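Putative immunoglobulin-blocking virulence protein (PDB 7ADK) probably binds host immunoglobulins and blocks their action as a mycoplasma virulence factor, and is found here in complex with a partner lipoprotein. Local coordinates at residues A[514-519]-A[553-558]; A[607-612]-A[636-641]. One frame throughout, in Å; residues are numbered along the deposited sequence.

Interaction 1: residues A[514-519]-A[553-558]; sequences AWSYNP and TLAFDQ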
ATOM      1  N   ALA A 514      -3.061  -7.440 -11.962  1.00 57.44           N
ATOM      2  CA  ALA A 514      -2.759  -6.448 -12.986  1.00 57.44           C
ATOM      3  C   ALA A 514      -1.408  -6.730 -13.673  1.00 57.44           C
ATOM      4  O   ALA A 514      -0.499  -5.927 -13.595  1.00 57.44           O
ATOM      5  CB  ALA A 514      -2.819  -5.055 -12.344  1.00 57.44           C
ATOM      6  N   TRP A 515      -1.260  -7.873 -14.326  1.00 54.42           N
ATOM      7  CA  TRP A 515      -0.259  -8.153 -15.356  1.00 54.42           C
ATOM      8  C   TRP A 515      -1.023  -8.695 -16.555  1.00 54.42           C
ATOM      9  O   TRP A 515      -1.716  -9.709 -16.446  1.00 54.42           O
ATOM     10  CB  TRP A 515       0.799  -9.174 -14.904  1.00 54.42           C
ATOM     11  CG  TRP A 515       1.960  -8.637 -14.135  1.00 54.42           C
ATOM     12  CD1 TRP A 515       2.266  -8.929 -12.854  1.00 54.42           C
ATOM     13  CD2 TRP A 515       3.021  -7.760 -14.607  1.00 54.42           C
ATOM     14  NE1 TRP A 515       3.389  -8.231 -12.472  1.00 54.42           N
ATOM     15  CE2 TRP A 515       3.853  -7.445 -13.499  1.00 54.42           C
ATOM     16  CE3 TRP A 515       3.356  -7.182 -15.848  1.00 54.42           C
ATOM     17  CZ2 TRP A 515       4.872  -6.499 -13.593  1.00 54.42           C
ATOM     18  CZ3 TRP A 515       4.430  -6.283 -15.966  1.00 54.42           C
ATOM     19  CH2 TRP A 515       5.160  -5.915 -14.831  1.00 54.42           C
ATOM     20  N   SER A 516      -0.891  -8.046 -17.709  1.00 56.15           N
ATOM     21  CA  SER A 516      -1.600  -8.444 -18.926  1.00 56.15           C
ATOM     22  C   SER A 516      -0.649  -8.580 -20.104  1.00 56.15           C
ATOM     23  O   SER A 516       0.377  -7.912 -20.157  1.00 56.15           O
ATOM     24  CB  SER A 516      -2.655  -7.415 -19.292  1.00 56.15           C
ATOM     25  OG  SER A 516      -3.463  -7.007 -18.225  1.00 56.15           O
ATOM     26  N   TYR A 517      -1.031  -9.364 -21.096  1.00 54.89           N
ATOM     27  CA  TYR A 517      -0.444  -9.319 -22.425  1.00 54.89           C
ATOM     28  C   TYR A 517      -1.568  -9.278 -23.449  1.00 54.89           C
ATOM     29  O   TYR A 517      -2.668  -9.782 -23.214  1.00 54.89           O
ATOM     30  CB  TYR A 517       0.530 -10.486 -22.638  1.00 54.89           C
ATOM     31  CG  TYR A 517      -0.077 -11.876 -22.683  1.00 54.89           C
ATOM     32  CD1 TYR A 517      -0.407 -12.524 -21.489  1.00 54.89           C
ATOM     33  CD2 TYR A 517      -0.284 -12.537 -23.906  1.00 54.89           C
ATOM     34  CE1 TYR A 517      -0.926 -13.828 -21.498  1.00 54.89           C
ATOM     35  CE2 TYR A 517      -0.821 -13.836 -23.924  1.00 54.89           C
ATOM     36  CZ  TYR A 517      -1.124 -14.495 -22.718  1.00 54.89           C
ATOM     37  OH  TYR A 517      -1.554 -15.775 -22.724  1.00 54.89           O
ATOM     38  N   ASN A 518      -1.297  -8.668 -24.595  1.00 59.42           N
ATOM     39  CA  ASN A 518      -2.156  -8.834 -25.754  1.00 59.42           C
ATOM     40  C   ASN A 518      -1.752 -10.145 -26.443  1.00 59.42           C
ATOM     41  O   ASN A 518      -0.598 -10.273 -26.843  1.00 59.42           O
ATOM     42  CB  ASN A 518      -2.042  -7.599 -26.656  1.00 59.42           C
ATOM     43  CG  ASN A 518      -3.118  -7.550 -27.718  1.00 59.42           C
ATOM     44  OD1 ASN A 518      -3.502  -8.549 -28.287  1.00 59.42           O
ATOM     45  ND2 ASN A 518      -3.641  -6.396 -28.016  1.00 59.42           N
ATOM     46  N   PRO A 519      -2.641 -11.135 -26.621  1.00 59.19           N
ATOM     47  CA  PRO A 519      -2.235 -12.389 -27.234  1.00 59.19           C
ATOM     48  C   PRO A 519      -1.809 -12.233 -28.697  1.00 59.19           C
ATOM     49  O   PRO A 519      -0.922 -12.946 -29.144  1.00 59.19           O
ATOM     50  CB  PRO A 519      -3.425 -13.314 -27.040  1.00 59.19           C
ATOM     51  CG  PRO A 519      -4.623 -12.381 -26.944  1.00 59.19           C
ATOM     52  CD  PRO A 519      -4.039 -11.171 -26.230  1.00 59.19           C
ATOM     53  N   THR A 553      -4.264 -12.759 -17.350  1.00 53.38           N
ATOM     54  CA  THR A 553      -5.109 -11.810 -18.100  1.00 53.38           C
ATOM     55  C   THR A 553      -4.743 -11.785 -19.576  1.00 53.38           C
ATOM     56  O   THR A 553      -3.569 -11.717 -19.917  1.00 53.38           O
ATOM     57  CB  THR A 553      -5.008 -10.377 -17.544  1.00 53.38           C
ATOM     58  OG1 THR A 553      -5.467 -10.340 -16.230  1.00 53.38           O
ATOM     59  CG2 THR A 553      -5.842  -9.342 -18.286  1.00 53.38           C
ATOM     60  N   LEU A 554      -5.761 -11.745 -20.437  1.00 51.28           N
ATOM     61  CA  LEU A 554      -5.655 -11.326 -21.829  1.00 51.28           C
ATOM     62  C   LEU A 554      -6.245  -9.918 -21.980  1.00 51.28           C
ATOM     63  O   LEU A 554      -7.405  -9.708 -21.648  1.00 51.28           O
ATOM     64  CB  LEU A 554      -6.394 -12.327 -22.730  1.00 51.28           C
ATOM     65  CG  LEU A 554      -5.945 -13.784 -22.634  1.00 51.28           C
ATOM     66  CD1 LEU A 554      -6.700 -14.613 -23.658  1.00 51.28           C
ATOM     67  CD2 LEU A 554      -4.457 -13.913 -22.887  1.00 51.28           C
ATOM     68  N   ALA A 555      -5.471  -8.962 -22.492  1.00 59.77           N
ATOM     69  CA  ALA A 555      -5.882  -7.567 -22.653  1.00 59.77           C
ATOM     70  C   ALA A 555      -5.755  -7.105 -24.109  1.00 59.77           C
ATOM     71  O   ALA A 555      -4.654  -6.904 -24.600  1.00 59.77           O
ATOM     72  CB  ALA A 555      -5.064  -6.683 -21.717  1.00 59.77           C
ATOM     73  N   PHE A 556      -6.870  -6.905 -24.805  1.00 65.61           N
ATOM     74  CA  PHE A 556      -6.888  -6.418 -26.184  1.00 65.61           C
ATOM     75  C   PHE A 556      -6.773  -4.887 -26.255  1.00 65.61           C
ATOM     76  O   PHE A 556      -7.195  -4.189 -25.334  1.00 65.61           O
ATOM     77  CB  PHE A 556      -8.122  -6.978 -26.890  1.00 65.61           C
ATOM     78  CG  PHE A 556      -8.082  -8.486 -27.028  1.00 65.61           C
ATOM     79  CD1 PHE A 556      -7.443  -9.064 -28.137  1.00 65.61           C
ATOM     80  CD2 PHE A 556      -8.652  -9.313 -26.047  1.00 65.61           C
ATOM     81  CE1 PHE A 556      -7.394 -10.459 -28.278  1.00 65.61           C
ATOM     82  CE2 PHE A 556      -8.603 -10.709 -26.189  1.00 65.61           C
ATOM     83  CZ  PHE A 556      -7.978 -11.283 -27.305  1.00 65.61           C
ATOM     84  N   ASP A 557      -6.190  -4.359 -27.328  1.00 75.74           N
ATOM     85  CA  ASP A 557      -5.961  -2.925 -27.522  1.00 75.74           C
ATOM     86  C   ASP A 557      -6.969  -2.329 -28.525  1.00 75.74           C
ATOM     87  O   ASP A 557      -7.739  -3.045 -29.164  1.00 75.74           O
ATOM     88  CB  ASP A 557      -4.481  -2.668 -27.878  1.00 75.74           C
ATOM     89  CG  ASP A 557      -3.963  -1.280 -27.453  1.00 75.74           C
ATOM     90  OD1 ASP A 557      -4.771  -0.417 -27.038  1.00 75.74           O
ATOM     91  OD2 ASP A 557      -2.731  -1.051 -27.507  1.00 75.74           O
ATOM     92  N   GLN A 558      -7.029  -1.005 -28.650  1.00 77.21           N
ATOM     93  CA  GLN A 558      -8.090  -0.340 -29.419  1.00 77.21           C
ATOM     94  C   GLN A 558      -8.096  -0.680 -30.912  1.00 77.21           C
ATOM     95  O   GLN A 558      -9.163  -0.831 -31.494  1.00 77.21           O
ATOM     96  CB  GLN A 558      -8.039   1.178 -29.223  1.00 77.21           C
ATOM     97  CG  GLN A 558      -9.208   1.933 -29.875  1.00 77.21           C
ATOM     98  CD  GLN A 558     -10.593   1.466 -29.415  1.00 77.21           C
ATOM     99  OE1 GLN A 558     -11.156   1.921 -28.434  1.00 77.21           O
ATOM    100  NE2 GLN A 558     -11.217   0.553 -30.112  1.00 77.21           N
TER
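Tyr517 sets CG between its backbone N and carbonyl carbon (chi1 67°), whereas Leu554 turns CG anti to its own carbonyl carbon (chi1 -57°); these torsions place the two CG atoms. Beyond them the side chains lie side by side and point the same way. One branch of the leucine does the touching: CD2 reaches the hydroxyl-bearing end of the ring, 3.4 Å from Tyr517 CZ. The same methyl meets Pro519 CB more loosely, at 4.3 Å. Val576 of helix 567-579 touches Tyr517, Leu554 and Pro519 alike, so the helix covers this apolar face of the sheet.

The backbone evidence for pairing is a single bond, from Ala555 N to Tyr517 O, 3.0 Å long and nearly straight at hydrogen (175°). It belongs to the parallel bridge of Tyr517 with Leu554. On the reverse face the meeting is of small groups: Ser516 CB rests 3.5 Å from Ala555 CB, while Ser516 OG faces the methyl Thr553 CG2.

Past the bridge the two segments still touch through side chains. Pro519 crosses Phe556 at about a right angle, putting CD over one face of the ring, offset toward the rim and 4.3 Å from its centroid, a CH-pi contact. Asn518 ND2 lies 3.3 Å from Asp557 N, yet both are donors; Asp560 OD2 accepts from each and so ties the two segments together. Asp557 OD2 forms a salt bridge with Lys464.

The short, weakly bonded strand 516-517 is outermost within this chain in a parallel sheet whose strands follow chain order. That sequential ladder, with leucine and aromatic side chains turned toward a flanking helix, is consistent with a leucine-rich-repeat-like solenoid, here at one edge of its sheet.

Interaction 2: residues A[607-612]-A[636-641]; sequences TGLDFS and RKITEL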
ATOM      1  N   THR A 607      -7.607 -16.962 -17.241  1.00 53.46           N
ATOM      2  CA  THR A 607      -9.033 -16.866 -16.894  1.00 53.46           C
ATOM      3  C   THR A 607      -9.568 -15.430 -16.789  1.00 53.46           C
ATOM      4  O   THR A 607     -10.757 -15.256 -16.544  1.00 53.46           O
ATOM      5  CB  THR A 607      -9.347 -17.626 -15.598  1.00 53.46           C
ATOM      6  OG1 THR A 607      -8.686 -17.061 -14.489  1.00 53.46           O
ATOM      7  CG2 THR A 607      -8.991 -19.097 -15.668  1.00 53.46           C
ATOM      8  N   GLY A 608      -8.748 -14.401 -16.996  1.00 52.11           N
ATOM      9  CA  GLY A 608      -9.176 -13.006 -17.068  1.00 52.11           C
ATOM     10  C   GLY A 608      -9.265 -12.445 -18.486  1.00 52.11           C
ATOM     11  O   GLY A 608      -8.396 -12.707 -19.311  1.00 52.11           O
ATOM     12  N   LEU A 609     -10.275 -11.612 -18.756  1.00 50.70           N
ATOM     13  CA  LEU A 609     -10.367 -10.753 -19.940  1.00 50.70           C
ATOM     14  C   LEU A 609     -10.454  -9.282 -19.553  1.00 50.70           C
ATOM     15  O   LEU A 609     -11.333  -8.882 -18.804  1.00 50.70           O
ATOM     16  CB  LEU A 609     -11.569 -11.133 -20.817  1.00 50.70           C
ATOM     17  CG  LEU A 609     -11.303 -12.247 -21.835  1.00 50.70           C
ATOM     18  CD1 LEU A 609     -12.614 -12.642 -22.489  1.00 50.70           C
ATOM     19  CD2 LEU A 609     -10.372 -11.796 -22.949  1.00 50.70           C
ATOM     20  N   ASP A 610      -9.579  -8.462 -20.119  1.00 59.44           N
ATOM     21  CA  ASP A 610      -9.592  -7.007 -19.985  1.00 59.44           C
ATOM     22  C   ASP A 610      -9.895  -6.324 -21.331  1.00 59.44           C
ATOM     23  O   ASP A 610      -9.169  -6.478 -22.312  1.00 59.44           O
ATOM     24  CB  ASP A 610      -8.264  -6.548 -19.369  1.00 59.44           C
ATOM     25  CG  ASP A 610      -8.125  -5.026 -19.315  1.00 59.44           C
ATOM     26  OD1 ASP A 610      -9.141  -4.340 -19.095  1.00 59.44           O
ATOM     27  OD2 ASP A 610      -7.017  -4.497 -19.537  1.00 59.44           O
ATOM     28  N   PHE A 611     -10.961  -5.531 -21.361  1.00 62.93           N
ATOM     29  CA  PHE A 611     -11.363  -4.708 -22.490  1.00 62.93           C
ATOM     30  C   PHE A 611     -11.279  -3.203 -22.202  1.00 62.93           C
ATOM     31  O   PHE A 611     -11.814  -2.406 -22.955  1.00 62.93           O
ATOM     32  CB  PHE A 611     -12.735  -5.168 -22.987  1.00 62.93           C
ATOM     33  CG  PHE A 611     -12.777  -6.592 -23.506  1.00 62.93           C
ATOM     34  CD1 PHE A 611     -12.031  -6.945 -24.641  1.00 62.93           C
ATOM     35  CD2 PHE A 611     -13.596  -7.554 -22.899  1.00 62.93           C
ATOM     36  CE1 PHE A 611     -12.126  -8.231 -25.189  1.00 62.93           C
ATOM     37  CE2 PHE A 611     -13.688  -8.847 -23.440  1.00 62.93           C
ATOM     38  CZ  PHE A 611     -12.952  -9.185 -24.587  1.00 62.93           C
ATOM     39  N   SER A 612     -10.568  -2.766 -21.162  1.00 66.60           N
ATOM     40  CA  SER A 612     -10.407  -1.350 -20.793  1.00 66.60           C
ATOM     41  C   SER A 612      -9.833  -0.441 -21.886  1.00 66.60           C
ATOM     42  O   SER A 612     -10.143   0.745 -21.932  1.00 66.60           O
ATOM     43  CB  SER A 612      -9.482  -1.230 -19.591  1.00 66.60           C
ATOM     44  OG  SER A 612      -9.977  -1.986 -18.522  1.00 66.60           O
ATOM     45  N   ARG A 636     -13.803 -23.195 -22.388  1.00 63.44           N
ATOM     46  CA  ARG A 636     -13.222 -22.288 -21.382  1.00 63.44           C
ATOM     47  C   ARG A 636     -14.290 -21.501 -20.615  1.00 63.44           C
ATOM     48  O   ARG A 636     -15.313 -21.146 -21.185  1.00 63.44           O
ATOM     49  CB  ARG A 636     -12.210 -21.329 -22.032  1.00 63.44           C
ATOM     50  CG  ARG A 636     -11.133 -21.970 -22.913  1.00 63.44           C
ATOM     51  CD  ARG A 636     -10.526 -23.211 -22.279  1.00 63.44           C
ATOM     52  NE  ARG A 636      -9.394 -23.759 -23.030  1.00 63.44           N
ATOM     53  CZ  ARG A 636      -8.624 -24.742 -22.617  1.00 63.44           C
ATOM     54  NH1 ARG A 636      -7.635 -25.133 -23.337  1.00 63.44           N
ATOM     55  NH2 ARG A 636      -8.813 -25.379 -21.506  1.00 63.44           N
ATOM     56  N   LYS A 637     -14.035 -21.156 -19.353  1.00 61.73           N
ATOM     57  CA  LYS A 637     -14.871 -20.250 -18.547  1.00 61.73           C
ATOM     58  C   LYS A 637     -14.001 -19.177 -17.906  1.00 61.73           C
ATOM     59  O   LYS A 637     -12.953 -19.487 -17.352  1.00 61.73           O
ATOM     60  CB  LYS A 637     -15.636 -21.035 -17.464  1.00 61.73           C
ATOM     61  CG  LYS A 637     -16.636 -22.095 -17.941  1.00 61.73           C
ATOM     62  CD  LYS A 637     -17.804 -21.475 -18.706  1.00 61.73           C
ATOM     63  CE  LYS A 637     -18.849 -22.497 -19.161  1.00 61.73           C
ATOM     64  NZ  LYS A 637     -19.809 -22.866 -18.104  1.00 61.73           N
ATOM     65  N   ILE A 638     -14.395 -17.912 -18.003  1.00 58.26           N
ATOM     66  CA  ILE A 638     -13.606 -16.807 -17.447  1.00 58.26           C
ATOM     67  C   ILE A 638     -14.038 -16.533 -16.012  1.00 58.26           C
ATOM     68  O   ILE A 638     -15.190 -16.758 -15.653  1.00 58.26           O
ATOM     69  CB  ILE A 638     -13.599 -15.567 -18.368  1.00 58.26           C
ATOM     70  CG1 ILE A 638     -14.946 -14.838 -18.411  1.00 58.26           C
ATOM     71  CG2 ILE A 638     -13.102 -15.966 -19.766  1.00 58.26           C
ATOM     72  CD1 ILE A 638     -14.929 -13.540 -19.217  1.00 58.26           C
ATOM     73  N   THR A 639     -13.100 -16.088 -15.178  1.00 56.55           N
ATOM     74  CA  THR A 639     -13.335 -15.736 -13.774  1.00 56.55           C
ATOM     75  C   THR A 639     -13.533 -14.243 -13.580  1.00 56.55           C
ATOM     76  O   THR A 639     -14.093 -13.816 -12.579  1.00 56.55           O
ATOM     77  CB  THR A 639     -12.214 -16.241 -12.851  1.00 56.55           C
ATOM     78  OG1 THR A 639     -10.986 -15.613 -13.102  1.00 56.55           O
ATOM     79  CG2 THR A 639     -11.973 -17.742 -12.909  1.00 56.55           C
ATOM     80  N   GLU A 640     -13.104 -13.428 -14.533  1.00 57.09           N
ATOM     81  CA  GLU A 640     -13.041 -11.982 -14.406  1.00 57.09           C
ATOM     82  C   GLU A 640     -13.176 -11.293 -15.763  1.00 57.09           C
ATOM     83  O   GLU A 640     -12.620 -11.759 -16.757  1.00 57.09           O
ATOM     84  CB  GLU A 640     -11.732 -11.622 -13.710  1.00 57.09           C
ATOM     85  CG  GLU A 640     -11.644 -10.162 -13.301  1.00 57.09           C
ATOM     86  CD  GLU A 640     -10.572  -9.980 -12.228  1.00 57.09           C
ATOM     87  OE1 GLU A 640     -10.868  -9.433 -11.144  1.00 57.09           O
ATOM     88  OE2 GLU A 640      -9.420 -10.405 -12.446  1.00 57.09           O
ATOM     89  N   LEU A 641     -13.892 -10.170 -15.791  1.00 55.04           N
ATOM     90  CA  LEU A 641     -14.172  -9.376 -16.977  1.00 55.04           C
ATOM     91  C   LEU A 641     -14.062  -7.891 -16.656  1.00 55.04           C
ATOM     92  O   LEU A 641     -14.909  -7.352 -15.966  1.00 55.04           O
ATOM     93  CB  LEU A 641     -15.583  -9.735 -17.470  1.00 55.04           C
ATOM     94  CG  LEU A 641     -16.066  -8.927 -18.683  1.00 55.04           C
ATOM     95  CD1 LEU A 641     -15.262  -9.253 -19.933  1.00 55.04           C
ATOM     96  CD2 LEU A 641     -17.538  -9.195 -18.941  1.00 55.04           C
TER
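Gly608 pairs with Glu640 and Leu609 with Leu641 in parallel register, carried by the backbone bond from Leu609 N to Glu640 O (3.1 Å, 172° at hydrogen) and continued by the bonding of Leu609 with Thr642. A further bond precedes the ladder: Thr607 O accepts the N-H of Thr639 (N to O 2.8 Å, 158°), both residues lying just ahead of the strands. Leu641 CA adds a CA-H...O contact to Leu609 O at 3.4 Å.

The threonine side chains cross obliquely beside Thr607 O. Each has its hydroxyl between its own backbone N and carbonyl carbon, which brings Thr607 OG1 and Thr639 OG1 into a hydrogen bond of 3.1 Å, while Thr639 CG2 sits 3.8 Å from Thr607 CB. Glu640 rises on the face where Gly608 has no side chain, and its OE1 is hydrogen-bonded to His678 of the next strand.

On the side of Leu609 and Leu641 the side chains that meet are apolar. Leu609 CD1 meets Ile638 CD1 at 4.1 Å, the side chains crossing at about a right angle. Leu641 CD1 touches both Leu609 CB and the Phe611 ring, meeting the ring at its edge, near its plane, 3.8 Å from Phe611 CD2. Leu573 and Tyr577 of helix 567-579 close over Leu609 and Ile638 respectively.

Asp610 OD1 accepts from both Ser612 N and Ser612 OG; the first bond makes an Asx turn. The connection between these two parallel strands holds no helix, and Leu609 and Leu641 stand in register on the buried face, which fits the hydrophobic ladder of a leucine-rich-repeat-like solenoid.

Overall arrangement
Interactions 1 and 2 follow one another along the chain and belong to one parallel sheet, in which strands 553-555 and 608-610 are neighbours. Their centres lie 10 Å apart, and probable hydrogen bonds of Leu554 with Gly608 and Asp610 join them; Phe556 also packs on Phe611. Interaction 1 is the more buried, yet includes an edge strand within this chain, with one backbone bond and more aromatic packing. Interaction 2, between inner strands, has one ladder bond and one ahead of it, a hydroxyl pair, and Glu640, with a larger partly exposed share, though Ser516 and Thr553 are partly exposed too. Helix 567-579 covers the leucine side of both. The lipoprotein reaches only interaction 1.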